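Local coordinates for protein tricorn protease (Thermoplasma acidophilum, PDB 1K32) that degrades peptides as a serine protease, probably downstream of the proteasome, with beta-propellers that probably gate substrate entry, at residues A350-H353 and G358-L361; F392-V395 and E401-T404; I454-M459 and Y540-M545. One frame throughout, in Å; residues are numbered along the deposited sequence.

Contact 1: residues A350-H353 and G358-L361; sequences AFIH and GDFL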
loop_
_atom_site.group_PDB
_atom_site.type_symbol
_atom_site.label_atom_id
_atom_site.label_comp_id
_atom_site.label_asym_id
_atom_site.label_seq_id
_atom_site.Cartn_x
_atom_site.Cartn_y
_atom_site.Cartn_z
ATOM N N ALA A 350 22.323 2.255 -39.427
ATOM C CA ALA A 350 22.419 1.643 -40.742
ATOM C C ALA A 350 21.008 1.689 -41.333
ATOM O O ALA A 350 20.018 1.678 -40.595
ATOM C CB ALA A 350 22.903 0.202 -40.623
ATOM N N PHE A 351 20.907 1.751 -42.655
ATOM C CA PHE A 351 19.599 1.807 -43.289
ATOM C C PHE A 351 19.596 1.177 -44.666
ATOM O O PHE A 351 20.642 1.016 -45.296
ATOM C CB PHE A 351 19.120 3.266 -43.387
ATOM C CG PHE A 351 20.023 4.158 -44.207
ATOM C CD1 PHE A 351 19.992 4.118 -45.603
ATOM C CD2 PHE A 351 20.912 5.035 -43.584
ATOM C CE1 PHE A 351 20.832 4.939 -46.369
ATOM C CE2 PHE A 351 21.755 5.858 -44.333
ATOM C CZ PHE A 351 21.716 5.811 -45.730
ATOM N N ILE A 352 18.410 0.803 -45.117
ATOM C CA ILE A 352 18.249 0.243 -46.441
ATOM C C ILE A 352 17.583 1.345 -47.255
ATOM O O ILE A 352 16.566 1.926 -46.840
ATOM C CB ILE A 352 17.365 -1.012 -46.437
ATOM C CG1 ILE A 352 18.012 -2.103 -45.578
ATOM C CG2 ILE A 352 17.154 -1.505 -47.867
ATOM C CD1 ILE A 352 19.391 -2.512 -46.039
ATOM N N HIS A 353 18.198 1.653 -48.393
ATOM C CA HIS A 353 17.712 2.671 -49.311
ATOM C C HIS A 353 17.295 1.957 -50.593
ATOM O O HIS A 353 18.085 1.218 -51.189
ATOM C CB HIS A 353 18.821 3.695 -49.601
ATOM C CG HIS A 353 18.390 4.810 -50.499
ATOM N ND1 HIS A 353 18.703 4.848 -51.839
ATOM C CD2 HIS A 353 17.612 5.893 -50.263
ATOM C CE1 HIS A 353 18.132 5.904 -52.393
ATOM N NE2 HIS A 353 17.462 6.554 -51.459
ATOM N N GLY A 358 16.924 -1.332 -57.086
ATOM C CA GLY A 358 16.932 -2.341 -56.041
ATOM C C GLY A 358 17.194 -1.723 -54.689
ATOM O O GLY A 358 17.057 -0.517 -54.532
ATOM N N ASP A 359 17.585 -2.531 -53.711
ATOM C CA ASP A 359 17.826 -2.014 -52.368
ATOM C C ASP A 359 19.311 -1.985 -52.056
ATOM O O ASP A 359 20.057 -2.879 -52.461
ATOM C CB ASP A 359 17.074 -2.863 -51.339
ATOM C CG ASP A 359 15.557 -2.626 -51.365
ATOM O OD1 ASP A 359 14.819 -3.519 -50.908
ATOM O OD2 ASP A 359 15.102 -1.557 -51.827
ATOM N N PHE A 360 19.734 -0.950 -51.340
ATOM C CA PHE A 360 21.141 -0.785 -50.995
ATOM C C PHE A 360 21.315 -0.482 -49.514
ATOM O O PHE A 360 20.393 -0.011 -48.858
ATOM C CB PHE A 360 21.759 0.351 -51.833
ATOM C CG PHE A 360 21.603 0.163 -53.318
ATOM C CD1 PHE A 360 20.397 0.474 -53.954
ATOM C CD2 PHE A 360 22.646 -0.366 -54.082
ATOM C CE1 PHE A 360 20.228 0.260 -55.327
ATOM C CE2 PHE A 360 22.488 -0.583 -55.455
ATOM C CZ PHE A 360 21.277 -0.270 -56.077
ATOM N N LEU A 361 22.504 -0.765 -48.989
ATOM C CA LEU A 361 22.809 -0.501 -47.591
ATOM C C LEU A 361 23.546 0.829 -47.469
ATOM O O LEU A 361 24.346 1.214 -48.333
ATOM C CB LEU A 361 23.668 -1.629 -47.006
ATOM C CG LEU A 361 23.964 -1.729 -45.499
ATOM C CD1 LEU A 361 24.930 -0.638 -45.069
ATOM C CD2 LEU A 361 22.672 -1.648 -44.715
#
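Leu361 reaches across to Ile352, and Leu361 CD2 meets Ile352 CD1 at 3.6 Å. The two form a non-hydrogen-bonded antiparallel pair in a beta hairpin, the two inner strands of a four-stranded propeller blade. Leu361 keeps CG anti to the backbone N (chi1 -171°). From there Leu361 CD2 reaches toward the partner strand and lies 3.4 Å from Phe351 O. The Ile352 and Leu361 side chains cross at about a right angle. The other branch of Ile352 is also used: CG2 lies 3.7 Å from Asp359 CB. With an alanine in place of Ile352 both branches go, and a gap would probably open between Leu361 CD2 and Asp359 CB.

The next pair, His353 and Phe360, is hydrogen-bonded. His353 N donates to Phe360 O at 2.8 Å, and Phe360 N donates to His353 O at 2.7 Å. His353 O also sits at the edge of the Phe360 ring, in its plane. The Asp359 carboxylate turns to Arg339 and Arg972 in salt bridges.

The chemistry is divided. Backbone amides fix the register, while the aliphatic face of Ile352 and Leu361 packs on Met384 of the next blade.

Contact 2: residues F392-V395 and E401-T404; sequences FAVV and EIMT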
loop_
_atom_site.group_PDB
_atom_site.type_symbol
_atom_site.label_atom_id
_atom_site.label_comp_id
_atom_site.label_asym_id
_atom_site.label_seq_id
_atom_site.Cartn_x
_atom_site.Cartn_y
_atom_site.Cartn_z
ATOM N N PHE A 392 29.230 -5.466 -39.058
ATOM C CA PHE A 392 28.504 -5.990 -40.204
ATOM C C PHE A 392 27.005 -6.016 -39.982
ATOM O O PHE A 392 26.526 -5.993 -38.856
ATOM C CB PHE A 392 28.987 -7.408 -40.559
ATOM C CG PHE A 392 28.695 -8.443 -39.500
ATOM C CD1 PHE A 392 29.662 -8.787 -38.558
ATOM C CD2 PHE A 392 27.443 -9.061 -39.432
ATOM C CE1 PHE A 392 29.393 -9.730 -37.562
ATOM C CE2 PHE A 392 27.158 -10.006 -38.439
ATOM C CZ PHE A 392 28.136 -10.343 -37.499
ATOM N N ALA A 393 26.273 -6.050 -41.082
ATOM C CA ALA A 393 24.835 -6.122 -41.032
ATOM C C ALA A 393 24.448 -7.475 -41.606
ATOM O O ALA A 393 25.237 -8.097 -42.325
ATOM C CB ALA A 393 24.222 -5.011 -41.875
ATOM N N VAL A 394 23.243 -7.927 -41.262
ATOM C CA VAL A 394 22.684 -9.165 -41.782
ATOM C C VAL A 394 21.440 -8.731 -42.567
ATOM O O VAL A 394 20.621 -7.947 -42.077
ATOM C CB VAL A 394 22.291 -10.139 -40.658
ATOM C CG1 VAL A 394 21.640 -11.381 -41.253
ATOM C CG2 VAL A 394 23.531 -10.521 -39.853
ATOM N N VAL A 395 21.314 -9.241 -43.785
ATOM C CA VAL A 395 20.215 -8.881 -44.680
ATOM C C VAL A 395 19.536 -10.103 -45.288
ATOM O O VAL A 395 20.170 -11.142 -45.475
ATOM C CB VAL A 395 20.755 -7.983 -45.852
ATOM C CG1 VAL A 395 19.702 -7.788 -46.916
ATOM C CG2 VAL A 395 21.206 -6.645 -45.305
ATOM N N GLU A 401 17.823 -15.384 -49.813
ATOM C CA GLU A 401 19.179 -15.433 -49.289
ATOM C C GLU A 401 19.291 -14.650 -47.988
ATOM O O GLU A 401 18.589 -13.667 -47.774
ATOM C CB GLU A 401 20.176 -14.808 -50.287
ATOM C CG GLU A 401 20.154 -15.370 -51.701
ATOM C CD GLU A 401 20.984 -14.534 -52.696
ATOM O OE1 GLU A 401 20.865 -13.288 -52.691
ATOM O OE2 GLU A 401 21.745 -15.128 -53.493
ATOM N N ILE A 402 20.154 -15.119 -47.106
ATOM C CA ILE A 402 20.463 -14.377 -45.899
ATOM C C ILE A 402 21.955 -14.125 -46.157
ATOM O O ILE A 402 22.657 -14.998 -46.679
ATOM C CB ILE A 402 20.233 -15.179 -44.601
ATOM C CG1 ILE A 402 20.585 -14.292 -43.399
ATOM C CG2 ILE A 402 21.021 -16.471 -44.620
ATOM C CD1 ILE A 402 20.043 -14.811 -42.046
ATOM N N MET A 403 22.428 -12.931 -45.830
ATOM C CA MET A 403 23.819 -12.590 -46.090
ATOM C C MET A 403 24.318 -11.541 -45.121
ATOM O O MET A 403 23.533 -10.867 -44.454
ATOM C CB MET A 403 23.938 -12.053 -47.524
ATOM C CG MET A 403 23.148 -10.757 -47.735
ATOM S SD MET A 403 22.767 -10.282 -49.452
ATOM C CE MET A 403 23.880 -8.990 -49.640
ATOM N N THR A 404 25.635 -11.426 -45.021
ATOM C CA THR A 404 26.238 -10.409 -44.180
ATOM C C THR A 404 26.769 -9.351 -45.139
ATOM O O THR A 404 27.033 -9.632 -46.309
ATOM C CB THR A 404 27.422 -10.946 -43.357
ATOM O OG1 THR A 404 28.384 -11.533 -44.235
ATOM C CG2 THR A 404 26.952 -11.974 -42.343
#
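Val395 and Met403 form the hydrogen-bonded pair of an antiparallel beta hairpin, strands two and three of a four-stranded propeller blade. Val395 N donates to Met403 O at 2.8 Å, with an N-H...O angle of 166°. The return bond, from Met403 N to Val395 O at 2.9 Å, is more bent, at 149°. Both carbonyls also receive a CA-H contact. Val394 CA approaches Met403 O at 3.3 Å, and Ile402 CA approaches Val395 O.

Next along are Val394 and Thr404, a non-hydrogen-bonded pair. Their backbones turn outward for partners. Val394 bonds with Gly385 of the neighbouring edge strand 381-386. Thr404 bonds with Thr413, and Ile402 with Ile415 and Glu416, all on strand 412-417. Ala393 pairs with Val405, so the hairpin bonding carries on beyond Thr404. The amide of Phe392 is taken by the Asp387 carboxylate. These bonds satisfy much of the backbone in a buried setting.

The side chains add apolar packing on each face. Val394 CG1 meets Ile402 CG1 at 3.8 Å, and both residues rest on Phe426 of the following blade. On the other face, Met403 CG stands between its backbone N and carbonyl carbon (chi1 63°). This brings CG to 4.1 Å from Val395 CB and near Val395 O. The sulfur end then bends away, and the Met403 side chain touches Leu378 and Pro412.

Thr404 turns its methyl, not its hydroxyl, to the aromatic residue of the partner strand: Thr404 CG2 lies 4.1 Å from Phe392 CD2, while Val394 CG2 sits at the edge of the same ring, in its plane.

Contact 3: residues I454-M459 and Y540-M545; sequences IHVYDM and YDLNDM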
loop_
_atom_site.group_PDB
_atom_site.type_symbol
_atom_site.label_atom_id
_atom_site.label_comp_id
_atom_site.label_asym_id
_atom_site.label_seq_id
_atom_site.Cartn_x
_atom_site.Cartn_y
_atom_site.Cartn_z
ATOM N N ILE A 454 16.241 -24.311 -37.405
ATOM C CA ILE A 454 17.143 -23.238 -37.046
ATOM C C ILE A 454 18.545 -23.625 -37.517
ATOM O O ILE A 454 18.997 -24.738 -37.270
ATOM C CB ILE A 454 17.196 -23.026 -35.517
ATOM C CG1 ILE A 454 15.810 -22.600 -35.001
ATOM C CG2 ILE A 454 18.285 -21.988 -35.170
ATOM C CD1 ILE A 454 15.216 -21.406 -35.710
ATOM N N HIS A 455 19.206 -22.724 -38.230
ATOM C CA HIS A 455 20.581 -22.962 -38.684
ATOM C C HIS A 455 21.461 -21.938 -37.994
ATOM O O HIS A 455 21.028 -20.815 -37.744
ATOM C CB HIS A 455 20.725 -22.766 -40.193
ATOM C CG HIS A 455 20.322 -23.952 -41.005
ATOM N ND1 HIS A 455 19.817 -25.105 -40.444
ATOM C CD2 HIS A 455 20.331 -24.156 -42.345
ATOM C CE1 HIS A 455 19.527 -25.968 -41.404
ATOM N NE2 HIS A 455 19.829 -25.416 -42.567
ATOM N N VAL A 456 22.695 -22.317 -37.685
ATOM C CA VAL A 456 23.600 -21.384 -37.045
ATOM C C VAL A 456 24.871 -21.252 -37.874
ATOM O O VAL A 456 25.514 -22.254 -38.209
ATOM C CB VAL A 456 23.976 -21.836 -35.632
ATOM C CG1 VAL A 456 24.943 -20.829 -35.021
ATOM C CG2 VAL A 456 22.719 -21.988 -34.789
ATOM N N TYR A 457 25.213 -20.012 -38.204
ATOM C CA TYR A 457 26.401 -19.707 -38.991
ATOM C C TYR A 457 27.538 -19.225 -38.094
ATOM O O TYR A 457 27.369 -18.279 -37.322
ATOM C CB TYR A 457 26.076 -18.618 -40.017
ATOM C CG TYR A 457 27.226 -18.257 -40.921
ATOM C CD1 TYR A 457 27.723 -19.181 -41.841
ATOM C CD2 TYR A 457 27.812 -16.994 -40.867
ATOM C CE1 TYR A 457 28.775 -18.855 -42.689
ATOM C CE2 TYR A 457 28.871 -16.655 -41.716
ATOM C CZ TYR A 457 29.343 -17.594 -42.623
ATOM O OH TYR A 457 30.392 -17.286 -43.456
ATOM N N ASP A 458 28.688 -19.880 -38.191
ATOM C CA ASP A 458 29.854 -19.497 -37.400
ATOM C C ASP A 458 30.763 -18.630 -38.271
ATOM O O ASP A 458 31.359 -19.121 -39.241
ATOM C CB ASP A 458 30.630 -20.739 -36.937
ATOM C CG ASP A 458 31.746 -20.409 -35.932
ATOM O OD1 ASP A 458 32.209 -19.250 -35.877
ATOM O OD2 ASP A 458 32.174 -21.325 -35.197
ATOM N N MET A 459 30.857 -17.348 -37.921
ATOM C CA MET A 459 31.697 -16.395 -38.644
ATOM C C MET A 459 33.150 -16.880 -38.692
ATOM O O MET A 459 33.878 -16.592 -39.644
ATOM C CB MET A 459 31.639 -15.017 -37.976
ATOM C CG MET A 459 30.309 -14.294 -38.119
ATOM S SD MET A 459 30.018 -13.643 -39.775
ATOM C CE MET A 459 30.778 -12.058 -39.642
ATOM N N TYR A 540 33.595 -24.116 -27.541
ATOM C CA TYR A 540 32.419 -24.108 -28.411
ATOM C C TYR A 540 32.521 -25.322 -29.327
ATOM O O TYR A 540 33.611 -25.695 -29.754
ATOM C CB TYR A 540 32.391 -22.872 -29.312
ATOM C CG TYR A 540 31.922 -21.587 -28.684
ATOM C CD1 TYR A 540 32.637 -20.406 -28.889
ATOM C CD2 TYR A 540 30.732 -21.524 -27.940
ATOM C CE1 TYR A 540 32.187 -19.201 -28.382
ATOM C CE2 TYR A 540 30.272 -20.314 -27.425
ATOM C CZ TYR A 540 31.006 -19.158 -27.657
ATOM O OH TYR A 540 30.570 -17.939 -27.208
ATOM N N ASP A 541 31.381 -25.924 -29.634
ATOM C CA ASP A 541 31.324 -27.070 -30.534
ATOM C C ASP A 541 29.866 -27.173 -30.967
ATOM O O ASP A 541 29.037 -27.720 -30.239
ATOM C CB ASP A 541 31.751 -28.347 -29.819
ATOM C CG ASP A 541 31.761 -29.547 -30.738
ATOM O OD1 ASP A 541 31.426 -29.385 -31.928
ATOM O OD2 ASP A 541 32.106 -30.653 -30.272
ATOM N N LEU A 542 29.566 -26.635 -32.147
ATOM C CA LEU A 542 28.209 -26.623 -32.666
ATOM C C LEU A 542 27.768 -27.903 -33.359
ATOM O O LEU A 542 26.643 -27.991 -33.829
ATOM C CB LEU A 542 28.019 -25.436 -33.613
ATOM C CG LEU A 542 28.443 -24.049 -33.110
ATOM C CD1 LEU A 542 27.727 -22.982 -33.925
ATOM C CD2 LEU A 542 28.099 -23.879 -31.661
ATOM N N ASN A 543 28.642 -28.898 -33.427
ATOM C CA ASN A 543 28.259 -30.155 -34.056
ATOM C C ASN A 543 27.195 -30.856 -33.216
ATOM O O ASN A 543 27.225 -30.794 -31.978
ATOM C CB ASN A 543 29.477 -31.055 -34.213
ATOM C CG ASN A 543 30.522 -30.450 -35.122
ATOM O OD1 ASN A 543 31.637 -30.142 -34.694
ATOM N ND2 ASN A 543 30.163 -30.260 -36.382
ATOM N N ASP A 544 26.247 -31.500 -33.900
ATOM C CA ASP A 544 25.156 -32.231 -33.251
ATOM C C ASP A 544 24.457 -31.444 -32.165
ATOM O O ASP A 544 24.035 -32.016 -31.159
ATOM C CB ASP A 544 25.666 -33.525 -32.615
ATOM C CG ASP A 544 26.277 -34.465 -33.614
ATOM O OD1 ASP A 544 25.596 -34.843 -34.586
ATOM O OD2 ASP A 544 27.448 -34.834 -33.414
ATOM N N MET A 545 24.312 -30.144 -32.340
ATOM C CA MET A 545 23.665 -29.395 -31.280
ATOM C C MET A 545 22.169 -29.686 -31.105
ATOM O O MET A 545 21.626 -29.459 -30.032
ATOM C CB MET A 545 23.944 -27.896 -31.432
ATOM C CG MET A 545 23.551 -27.253 -32.730
ATOM S SD MET A 545 24.058 -25.509 -32.666
ATOM C CE MET A 545 24.528 -25.281 -34.275
#
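Val456 and Leu542 mark where the two backbones come nearest, yet their CA atoms are still 8.2 Å apart. Residues 454-458 belong to an extended strand. Residues 540-545 are neither helix nor strand. No hydrogen bond joins the two segments, so side chains alone bridge the distance. The loop has its own local order: Asp541 OD1 accepts from Asn543 N at 3.2 Å, which makes an Asx turn. The amide comes from above the carboxylate plane, 43° out of it. Leu542 sits in the middle of this turn and points toward the strand.

Val456 is the residue of the strand that receives the loop. Its CG1, anti to the backbone N (chi1 179°), meets Leu542 CD1 at 3.7 Å. The two side chains cross at about a right angle. Met545 comes to a different part of the same valine. Its terminal methyl CE lies 3.7 Å from Val456 CB and 3.8 Å from Val456 CG2. The Met545 chain runs straight at chi2 and bends at chi3, which turns CE onto the valine. Two loop residues thus share one valine, and all three are buried. The contact is small and wholly apolar.

Strand 451-458 is the third of the four strands in its blade. The loop leads from strand 512-517 to strand 550-551 of the next blade, so the contact joins two successive blades. Val456 also packs on Phe434 and Ala436 of strand 434-441. Leu542 and Met545 both rest on Phe465 of strand 463-466. Tyr540 makes an edge-to-face stack with Phe434. His455 and Tyr457 point away from the loop, and their side chains touch strand 412-417 of the preceding blade.

How the contacts relate
The three contacts follow one another along the chain. Contacts 1 and 2 lie within successive propeller blades; contact 3 joins the next blade to the one after. Contacts 1 and 2 have centres 12 Å apart. They do not touch; their nearest atoms are about 5 Å apart. Leu378 lies between them: it bonds by backbone to Asp359 and is touched by the Met403 side chain. Contacts 2 and 3 do touch, where Phe392 CE1 packs on Met459 CE at 3.4 Å, with centres 17 Å apart. Contacts 1 and 3 are about 29 Å apart between centres. Arg972, a salt-bridge partner of contact 1, falls within the peptidase S41 family region.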